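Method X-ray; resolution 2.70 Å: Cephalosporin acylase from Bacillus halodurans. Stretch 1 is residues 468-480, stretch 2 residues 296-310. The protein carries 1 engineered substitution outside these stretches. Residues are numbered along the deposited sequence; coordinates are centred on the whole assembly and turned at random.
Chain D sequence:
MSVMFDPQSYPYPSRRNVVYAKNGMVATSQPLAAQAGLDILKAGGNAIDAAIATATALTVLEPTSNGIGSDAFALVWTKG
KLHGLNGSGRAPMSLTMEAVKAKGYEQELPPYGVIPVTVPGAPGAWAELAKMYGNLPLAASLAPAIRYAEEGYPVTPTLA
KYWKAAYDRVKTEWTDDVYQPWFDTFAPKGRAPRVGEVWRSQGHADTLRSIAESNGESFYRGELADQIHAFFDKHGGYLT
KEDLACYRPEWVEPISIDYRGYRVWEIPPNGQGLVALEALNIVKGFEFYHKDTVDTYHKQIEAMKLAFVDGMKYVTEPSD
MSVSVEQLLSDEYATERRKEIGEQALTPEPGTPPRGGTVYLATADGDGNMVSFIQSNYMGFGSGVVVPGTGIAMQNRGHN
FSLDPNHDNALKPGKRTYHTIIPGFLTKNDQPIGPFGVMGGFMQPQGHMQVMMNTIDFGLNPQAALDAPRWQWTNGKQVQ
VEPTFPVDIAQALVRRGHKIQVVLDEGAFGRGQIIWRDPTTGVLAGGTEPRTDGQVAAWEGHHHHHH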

# COMPACT_ATOMS: atom_id res chain seq x y z
N ALA D 468 -4.63 -3.89 -13.41
CA ALA D 468 -3.19 -3.63 -13.48
C ALA D 468 -2.85 -2.18 -13.83
O ALA D 468 -3.48 -1.58 -14.71
CB ALA D 468 -2.54 -4.58 -14.47
N PRO D 469 -1.86 -1.60 -13.12
CA PRO D 469 -1.42 -0.22 -13.33
C PRO D 469 -0.91 -0.02 -14.75
O PRO D 469 -0.37 -0.95 -15.34
CB PRO D 469 -0.27 -0.05 -12.33
CG PRO D 469 0.16 -1.45 -11.99
CD PRO D 469 -1.09 -2.26 -12.04
N ARG D 470 -1.10 1.18 -15.28
CA ARG D 470 -0.85 1.42 -16.69
C ARG D 470 0.15 2.51 -16.95
O ARG D 470 0.26 3.48 -16.20
CB ARG D 470 -2.16 1.74 -17.42
CG ARG D 470 -3.08 0.53 -17.57
CD ARG D 470 -4.44 0.95 -18.07
NE ARG D 470 -5.45 -0.09 -17.85
CZ ARG D 470 -6.77 0.13 -17.84
NH1 ARG D 470 -7.24 1.36 -18.04
NH2 ARG D 470 -7.61 -0.88 -17.62
N TRP D 471 0.90 2.34 -18.03
CA TRP D 471 1.78 3.38 -18.54
C TRP D 471 1.27 3.83 -19.90
O TRP D 471 0.54 3.09 -20.57
CB TRP D 471 3.20 2.85 -18.67
CG TRP D 471 3.27 1.61 -19.49
CD1 TRP D 471 3.25 0.32 -19.03
CD2 TRP D 471 3.35 1.53 -20.92
NE1 TRP D 471 3.31 -0.55 -20.09
CE2 TRP D 471 3.37 0.17 -21.25
CE3 TRP D 471 3.40 2.48 -21.94
CZ2 TRP D 471 3.44 -0.27 -22.57
CZ3 TRP D 471 3.47 2.05 -23.25
CH2 TRP D 471 3.49 0.69 -23.56
N GLN D 472 1.65 5.04 -20.30
CA GLN D 472 1.45 5.48 -21.68
C GLN D 472 2.48 6.49 -22.16
O GLN D 472 2.76 7.47 -21.47
CB GLN D 472 0.03 5.97 -21.94
CG GLN D 472 -0.34 7.31 -21.37
CD GLN D 472 -1.64 7.82 -21.96
OE1 GLN D 472 -1.82 7.81 -23.18
NE2 GLN D 472 -2.56 8.23 -21.10
N TRP D 473 3.04 6.24 -23.34
CA TRP D 473 4.00 7.14 -23.98
C TRP D 473 3.29 8.29 -24.69
O TRP D 473 2.27 8.07 -25.35
CB TRP D 473 4.86 6.35 -24.97
CG TRP D 473 5.59 7.20 -25.94
CD1 TRP D 473 6.77 7.82 -25.75
CD2 TRP D 473 5.17 7.51 -27.27
NE1 TRP D 473 7.14 8.50 -26.88
CE2 TRP D 473 6.17 8.34 -27.82
CE3 TRP D 473 4.06 7.19 -28.03
CZ2 TRP D 473 6.08 8.84 -29.12
CZ3 TRP D 473 3.97 7.68 -29.32
CH2 TRP D 473 4.98 8.50 -29.85
N THR D 474 3.82 9.51 -24.57
CA THR D 474 3.25 10.67 -25.26
C THR D 474 4.16 11.30 -26.33
O THR D 474 3.85 11.24 -27.52
CB THR D 474 2.80 11.79 -24.28
OG1 THR D 474 3.93 12.24 -23.51
CG2 THR D 474 1.69 11.30 -23.35
N ASN D 475 5.28 11.90 -25.90
CA ASN D 475 6.09 12.77 -26.77
C ASN D 475 7.31 12.11 -27.37
O ASN D 475 7.30 11.69 -28.52
CB ASN D 475 6.53 14.03 -26.04
CG ASN D 475 5.45 15.09 -26.01
OD1 ASN D 475 4.50 15.05 -26.78
ND2 ASN D 475 5.61 16.06 -25.11
N GLY D 476 8.38 12.05 -26.60
CA GLY D 476 9.63 11.55 -27.11
C GLY D 476 10.12 10.51 -26.14
O GLY D 476 9.96 9.30 -26.36
N LYS D 477 10.71 10.98 -25.05
CA LYS D 477 11.10 10.11 -23.96
C LYS D 477 10.04 10.16 -22.86
O LYS D 477 10.15 9.48 -21.84
CB LYS D 477 12.49 10.50 -23.45
CG LYS D 477 13.59 10.44 -24.51
CD LYS D 477 14.97 10.53 -23.86
CE LYS D 477 16.09 10.43 -24.89
NZ LYS D 477 17.40 10.21 -24.22
N GLN D 478 9.00 10.96 -23.10
CA GLN D 478 7.91 11.19 -22.15
C GLN D 478 6.95 10.00 -22.01
O GLN D 478 6.30 9.60 -22.97
CB GLN D 478 7.12 12.43 -22.57
CG GLN D 478 7.71 13.75 -22.11
CD GLN D 478 7.33 14.10 -20.68
OE1 GLN D 478 8.14 14.64 -19.93
NE2 GLN D 478 6.09 13.78 -20.29
N VAL D 479 6.85 9.46 -20.79
CA VAL D 479 5.92 8.37 -20.50
C VAL D 479 5.17 8.70 -19.22
O VAL D 479 5.78 8.87 -18.16
CB VAL D 479 6.64 7.03 -20.27
CG1 VAL D 479 5.66 5.96 -19.91
CG2 VAL D 479 7.42 6.62 -21.49
N GLN D 480 3.84 8.78 -19.31
CA GLN D 480 2.98 8.95 -18.15
C GLN D 480 2.67 7.61 -17.50
O GLN D 480 2.42 6.63 -18.21
CB GLN D 480 1.67 9.59 -18.57
CG GLN D 480 1.86 10.89 -19.34
CD GLN D 480 0.56 11.61 -19.62
OE1 GLN D 480 0.50 12.83 -19.58
NE2 GLN D 480 -0.49 10.86 -19.91
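Stretch 2, residues 296-310: TYHKQIEAMKLAFVD

Two tryptophans two residues apart on one short strand, W471 and W473, carry most of this contact, and each has an aliphatic carbon of a helix side chain over one ring face. The example illustrates a general principle: alternation along a strand sends every second side chain the same way, so W471 and W473 point toward the helix while Q472 between them points away. Residues 296-310 are helical throughout and run in roughly the same direction as strand 471-473, the axes crossing at -33° with a closest approach of 9.2 Å. Measured between CA atoms, the closest pair is W473 and K305, 7.1 Å apart.

I301 lies over W471, its CG1 3.8 Å from the centroid of the six-membered ring, and its CG2 also meets V479 CG2 at 3.6 Å. One helical turn on, K305 repeats the motif: its CG sits 3.5 Å from the centroid of the W473 five-membered ring. Y297 CD1 approaches W471 CD1 at 3.6 Å, the two rings nearly perpendicular and rim to rim, while M304 CB lies at the ring edge, 3.8 Å from W471 CH2. Beyond K305, F308 CB packs 3.6 Å from W473 CZ3. Polar contact is sparse: W471 NE1 donates to Q300 OE1 at 3.3 Å, and a water links K305 NZ to K477 O.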

# COMPACT_ATOMS: atom_id res chain seq x y z
N THR D 296 10.92 -5.65 -18.19
CA THR D 296 9.66 -5.87 -18.90
C THR D 296 9.03 -4.56 -19.36
O THR D 296 8.75 -4.42 -20.55
CB THR D 296 8.65 -6.65 -18.07
OG1 THR D 296 9.24 -7.88 -17.63
CG2 THR D 296 7.42 -6.98 -18.89
N TYR D 297 8.83 -3.62 -18.43
CA TYR D 297 8.24 -2.32 -18.77
C TYR D 297 9.09 -1.59 -19.81
O TYR D 297 8.55 -0.99 -20.72
CB TYR D 297 8.00 -1.43 -17.54
CG TYR D 297 6.84 -1.88 -16.68
CD1 TYR D 297 5.51 -1.66 -17.07
CD2 TYR D 297 7.07 -2.51 -15.44
CE1 TYR D 297 4.43 -2.09 -16.28
CE2 TYR D 297 6.00 -2.92 -14.64
CZ TYR D 297 4.68 -2.71 -15.06
OH TYR D 297 3.64 -3.12 -14.25
N HIS D 298 10.41 -1.68 -19.67
CA HIS D 298 11.31 -1.03 -20.62
C HIS D 298 11.08 -1.51 -22.05
O HIS D 298 10.82 -0.70 -22.95
CB HIS D 298 12.77 -1.24 -20.23
CG HIS D 298 13.75 -0.55 -21.14
ND1 HIS D 298 13.84 0.83 -21.22
CD2 HIS D 298 14.69 -1.04 -21.98
CE1 HIS D 298 14.79 1.15 -22.08
NE2 HIS D 298 15.32 0.04 -22.56
N LYS D 299 11.16 -2.83 -22.24
CA LYS D 299 10.93 -3.41 -23.56
C LYS D 299 9.52 -3.10 -24.09
O LYS D 299 9.38 -2.71 -25.26
CB LYS D 299 11.22 -4.92 -23.54
CG LYS D 299 12.69 -5.26 -23.35
CD LYS D 299 12.86 -6.71 -22.90
CE LYS D 299 14.32 -7.08 -22.76
NZ LYS D 299 14.45 -8.44 -22.19
N GLN D 300 8.50 -3.22 -23.24
CA GLN D 300 7.14 -2.80 -23.59
C GLN D 300 7.19 -1.40 -24.18
O GLN D 300 6.89 -1.22 -25.36
CB GLN D 300 6.21 -2.79 -22.37
CG GLN D 300 5.70 -4.14 -21.91
CD GLN D 300 4.69 -4.04 -20.78
OE1 GLN D 300 4.93 -3.38 -19.78
NE2 GLN D 300 3.55 -4.72 -20.93
N ILE D 301 7.58 -0.43 -23.35
CA ILE D 301 7.59 1.00 -23.70
C ILE D 301 8.44 1.32 -24.94
O ILE D 301 8.02 2.09 -25.81
CB ILE D 301 8.04 1.89 -22.48
CG1 ILE D 301 7.02 1.81 -21.35
CG2 ILE D 301 8.22 3.35 -22.85
CD1 ILE D 301 7.58 2.17 -19.98
N GLU D 302 9.62 0.71 -25.05
CA GLU D 302 10.47 0.94 -26.22
C GLU D 302 9.87 0.43 -27.52
O GLU D 302 9.86 1.16 -28.52
CB GLU D 302 11.86 0.36 -26.00
CG GLU D 302 12.63 1.01 -24.87
CD GLU D 302 13.05 2.45 -25.16
OE1 GLU D 302 12.19 3.36 -25.11
OE2 GLU D 302 14.25 2.66 -25.40
N ALA D 303 9.36 -0.80 -27.50
CA ALA D 303 8.70 -1.42 -28.66
C ALA D 303 7.50 -0.60 -29.12
O ALA D 303 7.32 -0.32 -30.31
CB ALA D 303 8.27 -2.85 -28.35
N MET D 304 6.68 -0.21 -28.15
CA MET D 304 5.52 0.61 -28.43
C MET D 304 5.94 1.88 -29.13
O MET D 304 5.35 2.26 -30.14
CB MET D 304 4.74 0.93 -27.14
CG MET D 304 3.48 1.79 -27.34
SD MET D 304 2.45 1.28 -28.73
CE MET D 304 1.87 -0.32 -28.20
N LYS D 305 6.98 2.53 -28.60
CA LYS D 305 7.47 3.78 -29.15
C LYS D 305 7.82 3.66 -30.62
O LYS D 305 7.34 4.46 -31.42
CB LYS D 305 8.67 4.29 -28.35
CG LYS D 305 8.27 5.14 -27.15
CD LYS D 305 9.32 5.13 -26.07
CE LYS D 305 10.53 5.97 -26.44
NZ LYS D 305 11.63 5.80 -25.44
N LEU D 306 8.60 2.65 -30.98
CA LEU D 306 9.02 2.48 -32.38
C LEU D 306 7.85 2.25 -33.32
O LEU D 306 7.77 2.87 -34.38
CB LEU D 306 10.04 1.35 -32.50
CG LEU D 306 11.32 1.53 -31.68
CD1 LEU D 306 11.96 0.18 -31.35
CD2 LEU D 306 12.31 2.49 -32.38
N ALA D 307 6.93 1.39 -32.89
CA ALA D 307 5.74 1.07 -33.65
C ALA D 307 4.81 2.27 -33.84
O ALA D 307 4.19 2.41 -34.90
CB ALA D 307 4.99 -0.07 -32.97
N PHE D 308 4.72 3.12 -32.83
CA PHE D 308 3.76 4.21 -32.86
C PHE D 308 4.17 5.29 -33.85
O PHE D 308 3.31 5.88 -34.52
CB PHE D 308 3.53 4.80 -31.47
CG PHE D 308 2.09 5.11 -31.17
CD1 PHE D 308 1.34 5.90 -32.03
CD2 PHE D 308 1.48 4.62 -30.02
CE1 PHE D 308 -0.01 6.19 -31.75
CE2 PHE D 308 0.14 4.91 -29.72
CZ PHE D 308 -0.60 5.69 -30.60
N VAL D 309 5.47 5.56 -33.95
CA VAL D 309 5.95 6.57 -34.88
C VAL D 309 5.90 6.03 -36.32
O VAL D 309 5.80 6.80 -37.29
CB VAL D 309 7.33 7.12 -34.51
CG1 VAL D 309 7.52 8.49 -35.13
CG2 VAL D 309 7.45 7.26 -33.02
N ASP D 310 5.93 4.71 -36.44
CA ASP D 310 5.69 4.06 -37.72
C ASP D 310 4.25 4.19 -38.11
O ASP D 310 3.95 4.65 -39.21
CB ASP D 310 6.06 2.58 -37.66
CG ASP D 310 7.52 2.35 -37.88
OD1 ASP D 310 8.20 3.28 -38.37
OD2 ASP D 310 8.00 1.24 -37.58
O HOH W 1 10.60 6.83 -23.14